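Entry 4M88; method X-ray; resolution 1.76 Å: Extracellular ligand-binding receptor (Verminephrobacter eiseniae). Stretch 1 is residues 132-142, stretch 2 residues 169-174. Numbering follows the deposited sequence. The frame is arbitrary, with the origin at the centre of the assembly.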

ATOM      1  N   ILE A 132      -5.497 -12.770   6.753  1.00 15.35           N
ATOM      2  CA  ILE A 132      -6.762 -12.392   7.399  1.00 15.05           C
ATOM      3  C   ILE A 132      -7.639 -13.615   7.602  1.00 16.31           C
ATOM      4  O   ILE A 132      -8.228 -13.804   8.673  1.00 15.01           O
ATOM      5  CB  ILE A 132      -7.550 -11.389   6.568  1.00 16.99           C
ATOM      6  CG1 ILE A 132      -7.006  -9.996   6.774  1.00 22.00           C
ATOM      7  CG2 ILE A 132      -9.021 -11.367   6.995  1.00 23.16           C
ATOM      8  CD1 ILE A 132      -7.702  -8.971   5.931  1.00 23.50           C
ATOM      9  N   VAL A 133      -7.721 -14.464   6.581  1.00 14.79           N
ATOM     10  CA  VAL A 133      -8.591 -15.625   6.693  1.00 15.38           C
ATOM     11  C   VAL A 133      -8.056 -16.624   7.727  1.00 17.18           C
ATOM     12  O   VAL A 133      -8.833 -17.235   8.469  1.00 20.17           O
ATOM     13  CB  VAL A 133      -8.866 -16.277   5.322  1.00 21.01           C
ATOM     14  CG1 VAL A 133      -9.783 -17.475   5.492  1.00 24.91           C
ATOM     15  CG2 VAL A 133      -9.525 -15.259   4.410  1.00 16.77           C
ATOM     16  N   SER A 134      -6.736 -16.764   7.801  1.00 17.04           N
ATOM     17  CA  SER A 134      -6.113 -17.573   8.852  1.00 17.69           C
ATOM     18  C   SER A 134      -6.439 -17.007  10.245  1.00 16.88           C
ATOM     19  O   SER A 134      -6.776 -17.745  11.184  1.00 18.35           O
ATOM     20  CB  SER A 134      -4.598 -17.606   8.645  1.00 25.45           C
ATOM     21  OG  SER A 134      -3.941 -18.166   9.770  1.00 35.41           O
ATOM     22  N   HIS A 135      -6.334 -15.690  10.370  1.00 16.86           N
ATOM     23  CA  HIS A 135      -6.578 -15.008  11.636  1.00 16.99           C
ATOM     24  C   HIS A 135      -8.031 -15.195  12.053  1.00 18.21           C
ATOM     25  O   HIS A 135      -8.322 -15.464  13.219  1.00 17.64           O
ATOM     26  CB  HIS A 135      -6.232 -13.527  11.481  1.00 23.80           C
ATOM     27  CG  HIS A 135      -6.529 -12.689  12.687  1.00 33.08           C
ATOM     28  ND1 HIS A 135      -5.684 -12.616  13.770  1.00 37.63           N
ATOM     29  CD2 HIS A 135      -7.567 -11.861  12.956  1.00 36.37           C
ATOM     30  CE1 HIS A 135      -6.198 -11.791  14.669  1.00 40.34           C
ATOM     31  NE2 HIS A 135      -7.336 -11.320  14.200  1.00 41.04           N
ATOM     32  N   ALA A 136      -8.947 -15.064  11.095  1.00 15.84           N
ATOM     33  CA  ALA A 136     -10.371 -15.224  11.382  1.00 19.59           C
ATOM     34  C   ALA A 136     -10.647 -16.605  11.956  1.00 19.96           C
ATOM     35  O   ALA A 136     -11.422 -16.755  12.903  1.00 18.74           O
ATOM     36  CB  ALA A 136     -11.208 -14.978  10.124  1.00 15.12           C
ATOM     37  N   GLN A 137     -10.003 -17.624  11.402  1.00 16.64           N
ATOM     38  CA  GLN A 137     -10.157 -18.956  11.966  1.00 23.84           C
ATOM     39  C   GLN A 137      -9.645 -19.087  13.396  1.00 19.93           C
ATOM     40  O   GLN A 137     -10.217 -19.819  14.192  1.00 22.46           O
ATOM     41  CB  GLN A 137      -9.486 -19.998  11.089  1.00 29.98           C
ATOM     42  CG  GLN A 137     -10.370 -20.436   9.970  1.00 38.26           C
ATOM     43  CD  GLN A 137     -10.078 -21.839   9.535  1.00 37.64           C
ATOM     44  OE1 GLN A 137      -8.925 -22.195   9.316  1.00 39.59           O
ATOM     45  NE2 GLN A 137     -11.119 -22.654   9.422  1.00 35.57           N
HETATM   46  N   MSE A 138      -8.561 -18.390  13.720  1.00 18.45           N
HETATM   47  CA  MSE A 138      -8.030 -18.441  15.076  1.00 19.46           C
HETATM   48  C   MSE A 138      -8.918 -17.657  16.044  1.00 21.90           C
HETATM   49  O   MSE A 138      -8.823 -17.828  17.258  1.00 23.00           O
HETATM   50  CB  MSE A 138      -6.591 -17.930  15.102  1.00 20.37           C
HETATM   51  CG  MSE A 138      -5.681 -18.723  14.188  1.00 31.64           C
HETATM   52 SE   MSE A 138      -3.784 -18.338  14.441  1.00 74.49          SE
HETATM   53  CE  MSE A 138      -3.717 -16.491  13.826  1.00 53.28           C
ATOM     54  N   LEU A 139      -9.794 -16.809  15.509  1.00 18.66           N
ATOM     55  CA  LEU A 139     -10.783 -16.131  16.350  1.00 18.79           C
ATOM     56  C   LEU A 139     -12.026 -16.996  16.507  1.00 23.26           C
ATOM     57  O   LEU A 139     -13.013 -16.586  17.122  1.00 21.35           O
ATOM     58  CB  LEU A 139     -11.168 -14.767  15.767  1.00 18.03           C
ATOM     59  CG  LEU A 139     -10.006 -13.813  15.497  1.00 17.90           C
ATOM     60  CD1 LEU A 139     -10.499 -12.475  14.931  1.00 17.82           C
ATOM     61  CD2 LEU A 139      -9.203 -13.594  16.752  1.00 18.92           C
ATOM     62  N   GLY A 140     -11.985 -18.191  15.924  1.00 20.94           N
ATOM     63  CA  GLY A 140     -13.083 -19.137  16.064  1.00 21.66           C
ATOM     64  C   GLY A 140     -14.200 -18.918  15.064  1.00 23.52           C
ATOM     65  O   GLY A 140     -15.307 -19.421  15.239  1.00 25.33           O
HETATM   66  N   MSE A 141     -13.920 -18.170  14.004  1.00 17.50           N
HETATM   67  CA  MSE A 141     -14.967 -17.843  13.042  1.00 16.87           C
HETATM   68  C   MSE A 141     -15.195 -18.949  12.017  1.00 25.88           C
HETATM   69  O   MSE A 141     -14.243 -19.551  11.517  1.00 26.62           O
HETATM   70  CB  MSE A 141     -14.653 -16.526  12.334  1.00 20.94           C
HETATM   71  CG  MSE A 141     -14.593 -15.360  13.287  1.00 17.91           C
HETATM   72 SE   MSE A 141     -14.032 -13.704  12.436  0.60 23.61          SE
HETATM   73  CE  MSE A 141     -14.143 -12.535  13.992  1.00 29.63           C
ATOM     74  N   SER A 142     -16.467 -19.198  11.715  1.00 24.96           N
ATOM     75  CA  SER A 142     -16.858 -20.151  10.688  1.00 26.51           C
ATOM     76  C   SER A 142     -17.680 -19.465   9.593  1.00 25.03           C
ATOM     77  O   SER A 142     -17.995 -20.075   8.576  1.00 27.39           O
ATOM     78  CB  SER A 142     -17.656 -21.300  11.313  1.00 28.42           C
ATOM     79  OG  SER A 142     -18.799 -20.812  11.993  1.00 35.04           O
ATOM     80  N   PRO A 169      -6.497 -24.163   6.008  1.00 36.22           N
ATOM     81  CA  PRO A 169      -6.220 -25.479   6.588  1.00 39.30           C
ATOM     82  C   PRO A 169      -6.968 -25.788   7.866  1.00 41.51           C
ATOM     83  O   PRO A 169      -6.844 -26.907   8.341  1.00 48.93           O
ATOM     84  CB  PRO A 169      -4.723 -25.417   6.901  1.00 41.54           C
ATOM     85  CG  PRO A 169      -4.441 -23.994   7.092  1.00 40.31           C
ATOM     86  CD  PRO A 169      -5.342 -23.259   6.137  1.00 39.65           C
ATOM     87  N   GLY A 170      -7.706 -24.840   8.426  1.00 34.41           N
ATOM     88  CA  GLY A 170      -8.400 -25.116   9.670  1.00 36.96           C
ATOM     89  C   GLY A 170      -9.750 -25.758   9.427  1.00 44.00           C
ATOM     90  O   GLY A 170     -10.327 -26.363  10.328  1.00 45.99           O
ATOM     91  N   GLY A 171     -10.255 -25.628   8.205  1.00 44.85           N
ATOM     92  CA  GLY A 171     -11.528 -26.226   7.853  1.00 45.45           C
ATOM     93  C   GLY A 171     -12.433 -25.262   7.117  1.00 43.05           C
ATOM     94  O   GLY A 171     -11.995 -24.200   6.678  1.00 41.13           O
ATOM     95  N   LYS A 172     -13.707 -25.628   7.009  1.00 44.36           N
ATOM     96  CA  LYS A 172     -14.673 -24.881   6.211  1.00 41.67           C
ATOM     97  C   LYS A 172     -15.134 -23.574   6.852  1.00 37.03           C
ATOM     98  O   LYS A 172     -15.579 -23.551   7.999  1.00 41.02           O
ATOM     99  CB  LYS A 172     -15.894 -25.750   5.895  1.00 43.25           C
ATOM    100  CG  LYS A 172     -15.662 -26.781   4.819  1.00 45.41           C
ATOM    101  CD  LYS A 172     -16.954 -27.089   4.081  1.00 51.33           C
ATOM    102  CE  LYS A 172     -17.901 -27.935   4.913  1.00 58.01           C
ATOM    103  NZ  LYS A 172     -19.019 -28.487   4.089  1.00 62.06           N
ATOM    104  N   ILE A 173     -15.017 -22.490   6.095  1.00 23.87           N
ATOM    105  CA  ILE A 173     -15.614 -21.215   6.469  1.00 23.01           C
ATOM    106  C   ILE A 173     -16.651 -20.875   5.419  1.00 28.00           C
ATOM    107  O   ILE A 173     -16.376 -20.971   4.218  1.00 29.14           O
ATOM    108  CB  ILE A 173     -14.582 -20.079   6.474  1.00 24.67           C
ATOM    109  CG1 ILE A 173     -13.524 -20.318   7.544  1.00 25.59           C
ATOM    110  CG2 ILE A 173     -15.260 -18.730   6.731  1.00 27.92           C
ATOM    111  CD1 ILE A 173     -12.449 -19.275   7.518  1.00 31.69           C
ATOM    112  N   GLU A 174     -17.844 -20.481   5.857  1.00 20.81           N
ATOM    113  CA  GLU A 174     -18.844 -20.006   4.916  1.00 18.94           C
ATOM    114  C   GLU A 174     -18.541 -18.559   4.599  1.00 23.77           C
ATOM    115  O   GLU A 174     -18.310 -17.755   5.506  1.00 21.71           O
ATOM    116  CB  GLU A 174     -20.255 -20.126   5.489  1.00 25.64           C
ATOM    117  CG  GLU A 174     -21.323 -19.574   4.557  1.00 35.66           C
ATOM    118  CD  GLU A 174     -22.710 -19.591   5.173  1.00 47.68           C
ATOM    119  OE1 GLU A 174     -22.847 -20.069   6.320  1.00 49.97           O
ATOM    120  OE2 GLU A 174     -23.659 -19.120   4.507  1.00 50.20           O
TER

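Residues 169-174 follow an irregular path past the last turns of the helix that ends near M138 and past the loop that carries the chain on to S142. The two segments bury 343 Å² between them, and their backbones draw closer along the way: the CA atoms of Q137 and G170 lie 6.8 Å apart, those of S142 and I173 only 4.5 Å.

At G170 the contact becomes intimate, because the side chain of Q137 reaches across the gap and sets its OE1 3.0 Å from G170 CA. The absence of a side chain makes this approach possible; a CB on G170 would lie 2.0 Å from Q137 OE1. The amide end of Q137 also meets G171, with Q137 NE2 3.3 Å from G171 O. At the backbone angles of G171 a CB would be jammed against the carbonyl oxygen of G170. K172 directs its CA-to-CB bond away from the first stretch.

I173 is the apolar centre of the contact. Its CA-to-CB bond points sideways, but the m,t rotamer brings the end of the side chain nearer to the helix, where I173 CD1 packs 3.4 Å from Q137 CG and 3.8 Å from V133 CG1. Q137 and V133 are one helical turn apart, so both present carbon to the same methyl group, and Q137 thus combines an aliphatic contact with its polar reach towards the glycines.

Beyond I173 the backbones bond directly. E174 N donates a hydrogen bond to S142 O (2.8 Å, 159°), and the same carbonyl oxygen receives a CA-H...O contact from I173 CA at 3.4 Å. In stretch 1, ahead of S142, G140, with positive phi, closes the helix in a Schellman motif, in which M141 N bonds back to A136 O (3.1 Å) and G140 N to Q137 O (3.0 Å).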